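Local structure of hypoxanthine phosphoribosyltransferase (Bacillus anthracis, 4QYI) at residues 38-43 with 98-103; 102-107 with 127-132; 133-138 with 147-152. The protein probably catalyses the salvage of hypoxanthine and guanine by transferring a phosphoribosyl group from PRPP to the purine base, forming the nucleotide. All coordinates share one frame; numbering follows the deposited sequence.

All three contacts belong to the phosphoribosyltransferase domain and reach the same mixed sheet. Interaction 1 lies in its middle, joining the neighbouring parallel strands 38-43 and 96-101. Interaction 2, its centre about 10 Å away, extends to the edge strand 103-104, which pairs with 131-132 after the chain turns a corner. Interaction 3 follows along the chain in the loops after 131-132 and 145-149, its centre about 8 Å from that of interaction 2 and 18 Å from that of interaction 1; the Asp132-Arg137 salt bridge ties it to interaction 2. Asp102, shared by interactions 1 and 2, binds magnesium together with Glu101 at the C-terminal end of strand 96-101, and the phosphate sits at the loop just after 103-104.

Interaction 1: 38-43 with 98-103; sequences IVVIAV and IVVEDI. With MG (magnesium ion), chain F.
Val39, Ile41 and Val43 hydrogen-bond through their backbones to Ile98 and Val100 in the centre of the sheet of a type I phosphoribosyltransferase, where two parallel strands carry their C-terminal ends to the active site. Four nearly straight bonds hold them, from Ile98 N to Val39 O (2.8 Å), Ile41 N to Ile98 O, Val100 N to Ile41 O and Val43 N to Val100 O (3.0 Å). The closest of the apolar side-chain contacts is on the face bearing Val40 and Val100, where Val40 CG1, anti to its backbone N (chi1 170°), comes obliquely against Val100 CG2 at 3.6 Å. Phe50 and Leu54 of helix 48-55 cover Val100 on this face. On the other face Val43 CG2 lies 3.9 Å from Val99 CG1, with Leu125 and Phe127 beyond.

At the C-terminal end the backbones diverge, the CA atoms of Val43 and Glu101 standing 5.7 Å apart, and ordered waters gather around the metal. The Glu101 side chain, bent at chi2 (-75°), still packs closely on Val43, its OE1 3.4 Å from Val43 CG1. Its other oxygen binds magnesium beside Asp102 OD1; four waters complete six ligands, one of them donating to Asp102 OD2. Glu101 OE2 is thus held twice: it lies 2.1 Å from the magnesium ion and accepts from Asp102 N at 3.2 Å through its anti lone pair.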
# COMPACT_ATOMS: atom_id res chain seq x y z
N ILE A 38 6.83 15.83 6.12
CA ILE A 38 6.69 15.49 4.72
C ILE A 38 5.39 14.76 4.47
O ILE A 38 4.93 14.01 5.32
CB ILE A 38 7.81 14.52 4.28
CG1 ILE A 38 9.18 15.16 4.49
CG2 ILE A 38 7.65 14.14 2.81
CD1 ILE A 38 10.31 14.17 4.33
N VAL A 39 4.78 15.01 3.31
CA VAL A 39 3.60 14.29 2.90
C VAL A 39 4.05 13.41 1.73
O VAL A 39 4.62 13.89 0.74
CB VAL A 39 2.45 15.20 2.41
CG1 VAL A 39 1.30 14.37 1.85
CG2 VAL A 39 1.98 16.12 3.53
N VAL A 40 3.82 12.11 1.86
CA VAL A 40 4.16 11.17 0.81
C VAL A 40 2.87 10.75 0.13
O VAL A 40 1.91 10.35 0.78
CB VAL A 40 4.89 9.93 1.36
CG1 VAL A 40 5.02 8.86 0.29
CG2 VAL A 40 6.25 10.32 1.86
N ILE A 41 2.81 10.91 -1.19
CA ILE A 41 1.65 10.51 -1.94
C ILE A 41 2.07 9.42 -2.90
O ILE A 41 2.80 9.65 -3.87
CB ILE A 41 1.02 11.66 -2.73
CG1 ILE A 41 0.53 12.75 -1.77
CG2 ILE A 41 -0.18 11.15 -3.53
CD1 ILE A 41 0.07 13.97 -2.50
N ALA A 42 1.57 8.22 -2.64
CA ALA A 42 1.88 7.06 -3.46
C ALA A 42 0.85 6.81 -4.56
O ALA A 42 -0.36 6.85 -4.32
CB ALA A 42 2.01 5.85 -2.57
N VAL A 43 1.33 6.57 -5.78
CA VAL A 43 0.44 6.32 -6.91
C VAL A 43 0.09 4.82 -6.92
O VAL A 43 0.93 3.97 -7.21
CB VAL A 43 1.06 6.76 -8.26
CG1 VAL A 43 0.04 6.64 -9.37
CG2 VAL A 43 1.53 8.20 -8.21
N ILE A 98 6.17 14.56 -1.54
CA ILE A 98 6.94 13.65 -2.38
C ILE A 98 5.97 12.66 -2.99
O ILE A 98 5.28 11.92 -2.27
CB ILE A 98 8.03 12.91 -1.62
CG1 ILE A 98 9.00 13.95 -1.05
CG2 ILE A 98 8.76 11.97 -2.58
CD1 ILE A 98 10.03 13.37 -0.17
N VAL A 99 5.93 12.61 -4.31
CA VAL A 99 5.04 11.70 -5.03
C VAL A 99 5.88 10.48 -5.36
O VAL A 99 6.94 10.59 -6.00
CB VAL A 99 4.47 12.34 -6.29
CG1 VAL A 99 3.54 11.37 -7.03
CG2 VAL A 99 3.72 13.60 -5.91
N VAL A 100 5.38 9.33 -4.94
CA VAL A 100 6.09 8.07 -5.10
C VAL A 100 5.51 7.17 -6.18
O VAL A 100 4.33 6.87 -6.17
CB VAL A 100 6.13 7.35 -3.73
CG1 VAL A 100 6.72 5.96 -3.84
CG2 VAL A 100 6.92 8.17 -2.74
N GLU A 101 6.36 6.78 -7.13
CA GLU A 101 6.00 5.89 -8.21
C GLU A 101 6.88 4.68 -8.26
O GLU A 101 7.98 4.67 -7.70
CB GLU A 101 6.14 6.57 -9.58
CG GLU A 101 4.90 7.27 -10.08
CD GLU A 101 3.83 6.29 -10.59
OE1 GLU A 101 2.90 6.80 -11.24
OE2 GLU A 101 3.91 5.05 -10.40
N ASP A 102 6.37 3.66 -8.93
CA ASP A 102 7.14 2.45 -9.15
C ASP A 102 7.97 2.66 -10.41
O ASP A 102 9.12 2.27 -10.47
CB ASP A 102 6.21 1.23 -9.32
CG ASP A 102 5.10 1.45 -10.34
OD1 ASP A 102 4.64 2.59 -10.55
OD2 ASP A 102 4.65 0.45 -10.92
N ILE A 103 7.37 3.29 -11.42
CA ILE A 103 8.05 3.49 -12.69
C ILE A 103 7.72 4.80 -13.36
O ILE A 103 6.58 5.26 -13.29
CB ILE A 103 7.62 2.42 -13.72
CG1 ILE A 103 7.96 1.03 -13.21
CG2 ILE A 103 8.29 2.65 -15.08
CD1 ILE A 103 7.29 -0.08 -13.99
MG MG F . 2.87 3.34 -11.05
O HOH W 1 1.82 3.23 -9.56
O HOH W 2 2.21 1.57 -11.91
O HOH W 3 4.14 3.95 -12.88
O HOH W 4 1.57 4.90 -11.89

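Interaction 2: 102-107 with 127-132; sequences DIIDSG and FCTLLD. With MG (magnesium ion), chain F; PO4 (phosphate ion), chain H.
Ile104 and Thr129 pack beside the short parallel pairing of 103-104 with 131-132, where one carbonyl, Leu131 O, serves two donors. Ile104 N reaches it across the contact at 3.1 Å; the Thr129 hydroxyl, OG1, does so from within 127-132 at 2.7 Å, on the opposite face of the carbonyl plane. Thr129 places OG1 there by setting it anti to its backbone N (chi1 -174°), which leaves CB and CG2 to pack against CG1 and CD1 of Ile104. One step back, Asp102 O accepts from Leu131 N at 2.9 Å, the donor tilted out of the carbonyl plane. Ile103 CG1 and Leu131 CD1 touch more loosely, at 4.0 Å.

Asp132 OD1 lies near Ile104 O, but both are acceptors; the carboxylate oxygen is satisfied by a salt bridge to Arg137, while the backbone of Ile104 also bonds that of Lys133. Glu101 and Asp102 followed by the loop at 103-107 fit the PRPP-binding signature known from type I phosphoribosyltransferases, an acidic pair and a phosphate loop running into helix 108-118. A phosphate ion, probably from the crystallisation liquor, occupies that loop, consistent with the 5'-phosphate site of relatives. Its O2 accepts from Asp105 N at 2.7 Å and, at 3.1 Å, from the backbone N of Gly107, the residue at the N-cap of the helix, with Thr109 N adding a further bond to the ion. Asp105 OD1 takes the Ser106 N-H on its anti side at 2.6 Å, and Ser106 OG is bonded to Leu108 N. Water 3, a magnesium ligand, donates to Ile103 O at 2.8 Å.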
# COMPACT_ATOMS: atom_id res chain seq x y z
N ASP A 102 6.37 3.66 -8.93
CA ASP A 102 7.14 2.45 -9.15
C ASP A 102 7.97 2.66 -10.41
O ASP A 102 9.12 2.27 -10.47
CB ASP A 102 6.21 1.23 -9.32
CG ASP A 102 5.10 1.45 -10.34
OD1 ASP A 102 4.64 2.59 -10.55
OD2 ASP A 102 4.65 0.45 -10.92
N ILE A 103 7.37 3.29 -11.42
CA ILE A 103 8.05 3.49 -12.69
C ILE A 103 7.72 4.80 -13.36
O ILE A 103 6.58 5.26 -13.29
CB ILE A 103 7.62 2.42 -13.72
CG1 ILE A 103 7.96 1.03 -13.21
CG2 ILE A 103 8.29 2.65 -15.08
CD1 ILE A 103 7.29 -0.08 -13.99
N ILE A 104 8.71 5.39 -14.02
CA ILE A 104 8.48 6.58 -14.79
C ILE A 104 9.12 6.27 -16.13
O ILE A 104 10.29 5.94 -16.17
CB ILE A 104 9.15 7.83 -14.23
CG1 ILE A 104 8.61 8.16 -12.85
CG2 ILE A 104 8.92 9.01 -15.17
CD1 ILE A 104 9.23 9.42 -12.29
N ASP A 105 8.34 6.32 -17.20
CA ASP A 105 8.88 6.06 -18.53
C ASP A 105 8.68 7.26 -19.46
O ASP A 105 9.61 8.05 -19.68
CB ASP A 105 8.41 4.70 -19.11
CG ASP A 105 6.91 4.46 -19.00
OD1 ASP A 105 6.10 5.41 -19.08
OD2 ASP A 105 6.54 3.28 -18.89
N SER A 106 7.48 7.44 -19.98
CA SER A 106 7.25 8.57 -20.85
C SER A 106 7.17 9.86 -20.03
O SER A 106 7.48 10.95 -20.53
CB SER A 106 5.94 8.39 -21.60
OG SER A 106 4.86 8.56 -20.72
N GLY A 107 6.73 9.71 -18.77
CA GLY A 107 6.57 10.83 -17.85
C GLY A 107 5.33 11.67 -18.09
O GLY A 107 5.03 12.60 -17.34
N PHE A 127 9.40 14.28 -7.06
CA PHE A 127 9.06 12.93 -7.50
C PHE A 127 10.14 11.92 -7.14
O PHE A 127 11.33 12.20 -7.29
CB PHE A 127 8.78 12.94 -9.00
CG PHE A 127 7.62 13.79 -9.33
CD1 PHE A 127 6.35 13.29 -9.24
CD2 PHE A 127 7.80 15.14 -9.60
CE1 PHE A 127 5.27 14.09 -9.48
CE2 PHE A 127 6.72 15.94 -9.85
CZ PHE A 127 5.45 15.42 -9.79
N CYS A 128 9.68 10.76 -6.68
CA CYS A 128 10.53 9.66 -6.28
C CYS A 128 10.06 8.39 -6.97
O CYS A 128 8.94 7.94 -6.73
CB CYS A 128 10.45 9.48 -4.77
SG CYS A 128 11.39 8.06 -4.15
N THR A 129 10.91 7.80 -7.81
CA THR A 129 10.52 6.57 -8.49
C THR A 129 11.54 5.49 -8.23
O THR A 129 12.73 5.74 -8.12
CB THR A 129 10.36 6.78 -10.02
OG1 THR A 129 9.85 5.59 -10.64
CG2 THR A 129 11.68 7.15 -10.66
N LEU A 130 11.05 4.26 -8.13
CA LEU A 130 11.91 3.13 -7.92
C LEU A 130 12.69 2.88 -9.18
O LEU A 130 13.91 2.69 -9.14
CB LEU A 130 11.09 1.87 -7.60
CG LEU A 130 11.93 0.61 -7.37
CD1 LEU A 130 12.86 0.77 -6.19
CD2 LEU A 130 11.02 -0.59 -7.14
N LEU A 131 11.98 2.89 -10.32
CA LEU A 131 12.59 2.62 -11.61
C LEU A 131 12.36 3.76 -12.58
O LEU A 131 11.30 4.38 -12.57
CB LEU A 131 11.98 1.35 -12.19
CG LEU A 131 11.94 0.13 -11.26
CD1 LEU A 131 11.14 -0.98 -11.92
CD2 LEU A 131 13.33 -0.35 -10.87
N ASP A 132 13.38 4.05 -13.40
CA ASP A 132 13.31 5.14 -14.37
C ASP A 132 13.79 4.63 -15.73
O ASP A 132 14.75 3.83 -15.82
CB ASP A 132 14.18 6.33 -13.90
CG ASP A 132 13.87 7.64 -14.64
OD1 ASP A 132 12.78 7.74 -15.22
OD2 ASP A 132 14.69 8.59 -14.57
MG MG F . 2.87 3.34 -11.05
P PO4 H . 4.52 7.88 -16.43
O1 PO4 H . 3.80 6.76 -15.73
O2 PO4 H . 5.87 7.38 -16.87
O3 PO4 H . 3.82 8.35 -17.69
O4 PO4 H . 4.61 9.04 -15.50
O HOH W 2 2.21 1.57 -11.91
O HOH W 3 4.14 3.95 -12.88
O HOH W 4 1.57 4.90 -11.89
O HOH W 1 1.82 3.23 -9.56

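Interaction 3: 133-138 with 147-152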
# COMPACT_ATOMS: atom_id res chain seq x y z
N LYS A 133 13.12 5.08 -16.78
CA LYS A 133 13.45 4.73 -18.16
C LYS A 133 13.47 6.05 -18.90
O LYS A 133 12.52 6.36 -19.62
CB LYS A 133 12.39 3.78 -18.76
CG LYS A 133 12.28 2.43 -18.01
CD LYS A 133 11.09 1.44 -18.10
CE LYS A 133 10.87 0.52 -19.30
NZ LYS A 133 9.70 -0.40 -19.04
N PRO A 134 14.53 6.86 -18.70
CA PRO A 134 14.61 8.18 -19.32
C PRO A 134 14.66 8.17 -20.84
O PRO A 134 14.39 9.20 -21.44
CB PRO A 134 15.91 8.78 -18.75
CG PRO A 134 16.33 7.89 -17.65
CD PRO A 134 15.72 6.54 -17.92
N GLU A 135 14.98 7.02 -21.43
CA GLU A 135 15.04 6.89 -22.89
C GLU A 135 13.63 6.86 -23.46
O GLU A 135 13.43 7.00 -24.66
CB GLU A 135 15.76 5.61 -23.32
CG GLU A 135 17.14 5.43 -22.72
CD GLU A 135 17.11 5.12 -21.22
OE1 GLU A 135 16.03 4.97 -20.62
OE2 GLU A 135 18.20 5.02 -20.61
N ARG A 136 12.65 6.65 -22.60
CA ARG A 136 11.27 6.59 -23.03
C ARG A 136 10.52 7.91 -22.83
O ARG A 136 9.33 7.98 -23.14
CB ARG A 136 10.55 5.46 -22.29
CG ARG A 136 10.95 4.04 -22.69
CD ARG A 136 10.16 3.55 -23.90
NE ARG A 136 8.72 3.63 -23.65
CZ ARG A 136 8.02 2.76 -22.92
NH1 ARG A 136 8.61 1.73 -22.33
NH2 ARG A 136 6.71 2.92 -22.76
N ARG A 137 11.19 8.94 -22.33
CA ARG A 137 10.53 10.23 -22.10
C ARG A 137 9.92 10.88 -23.33
O ARG A 137 10.53 10.97 -24.39
CB ARG A 137 11.51 11.26 -21.51
CG ARG A 137 11.93 11.04 -20.08
CD ARG A 137 10.75 11.11 -19.13
NE ARG A 137 11.23 11.21 -17.75
CZ ARG A 137 11.60 10.18 -17.00
NH1 ARG A 137 11.59 8.94 -17.49
NH2 ARG A 137 12.01 10.41 -15.76
N LYS A 138 8.69 11.35 -23.15
CA LYS A 138 7.96 12.07 -24.18
C LYS A 138 7.71 13.49 -23.69
O LYS A 138 7.14 14.31 -24.39
CB LYS A 138 6.66 11.36 -24.52
CG LYS A 138 6.91 10.06 -25.25
CD LYS A 138 5.63 9.43 -25.75
CE LYS A 138 5.95 8.27 -26.69
NZ LYS A 138 4.71 7.67 -27.26
N GLY A 147 15.66 5.19 -8.02
CA GLY A 147 16.29 3.98 -7.54
C GLY A 147 17.22 3.33 -8.55
O GLY A 147 18.42 3.17 -8.30
N PHE A 148 16.66 2.96 -9.70
CA PHE A 148 17.42 2.27 -10.72
C PHE A 148 16.98 2.65 -12.12
O PHE A 148 15.79 2.86 -12.38
CB PHE A 148 17.18 0.77 -10.60
CG PHE A 148 17.48 0.20 -9.25
CD1 PHE A 148 16.51 0.21 -8.26
CD2 PHE A 148 18.70 -0.41 -8.99
CE1 PHE A 148 16.77 -0.35 -7.02
CE2 PHE A 148 18.96 -0.97 -7.76
CZ PHE A 148 17.99 -0.94 -6.78
N GLN A 149 17.95 2.70 -13.01
CA GLN A 149 17.69 2.95 -14.41
C GLN A 149 17.70 1.61 -15.09
O GLN A 149 18.71 0.92 -15.09
CB GLN A 149 18.72 3.85 -15.05
CG GLN A 149 18.56 5.32 -14.77
CD GLN A 149 19.37 6.12 -15.77
OE1 GLN A 149 19.93 5.55 -16.71
NE2 GLN A 149 19.41 7.43 -15.59
N ILE A 150 16.57 1.23 -15.66
CA ILE A 150 16.42 -0.04 -16.33
C ILE A 150 16.18 0.07 -17.82
O ILE A 150 15.68 1.07 -18.30
CB ILE A 150 15.26 -0.77 -15.63
CG1 ILE A 150 15.84 -1.26 -14.32
CG2 ILE A 150 14.70 -1.91 -16.48
CD1 ILE A 150 14.82 -1.88 -13.42
N PRO A 151 16.59 -0.97 -18.57
CA PRO A 151 16.35 -0.94 -20.01
C PRO A 151 14.87 -1.11 -20.30
O PRO A 151 14.16 -1.70 -19.48
CB PRO A 151 17.18 -2.12 -20.53
CG PRO A 151 17.37 -3.02 -19.36
CD PRO A 151 17.42 -2.11 -18.17
N ASP A 152 14.42 -0.59 -21.44
CA ASP A 152 13.02 -0.67 -21.85
C ASP A 152 12.55 -2.11 -22.07
O ASP A 152 12.58 -2.63 -23.19
CB ASP A 152 12.80 0.14 -23.13
CG ASP A 152 11.33 0.27 -23.47
OD1 ASP A 152 10.49 0.01 -22.60
OD2 ASP A 152 11.02 0.67 -24.61
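A salt-bridge network of Lys133, Arg136 and Asp152 ties the loop after strand 131-132, with its short 3-10 turn at 134-136, to the segment leaving strand 145-149. Asp152 OD1 is the shared acceptor. Arg136 NH1 approaches it at 2.6 Å with the oxygen at the guanidinium edge, but the N-H points poorly (127°), so the hydrogen bond within this ion pair is weak. The guanidinium and carboxylate planes are turned 38° apart, and bends at chi2 and chi3 fold the arginine so that its CD also sits close to Asp152, 3.1 Å from OD2. The lysine crosses the aspartate side chain at about a right angle. Its CE comes to 3.4 Å from Asp152 OD1, whereas NZ stays at 3.7 Å, a long ion pair, while its hydrogen bond goes to Glu153 O.

The remaining contacts are van der Waals in kind, aliphatic carbons against polar groups. Lys133 CG rests on Ile150 O at 3.7 Å, and Pro134 CG meets the amide end of the solvent-exposed Gln149, 3.7 Å from NE2, with the extended glutamine chain crossing the proline ring. Arg136 N bonds back to Lys133 O at 3.0 Å and closes the turn. Lys133, following the Leu-Leu-Asp sequence, probably corresponds to the lysine that contacts the purine in related enzymes, so this junction would border the base pocket. Inward, Ile150 packs on Leu131 of strand 131-132 and on Leu12 and Ile13 of strand 8-13, while Phe148 reaches Leu18 and Lys21 of helix 15-32.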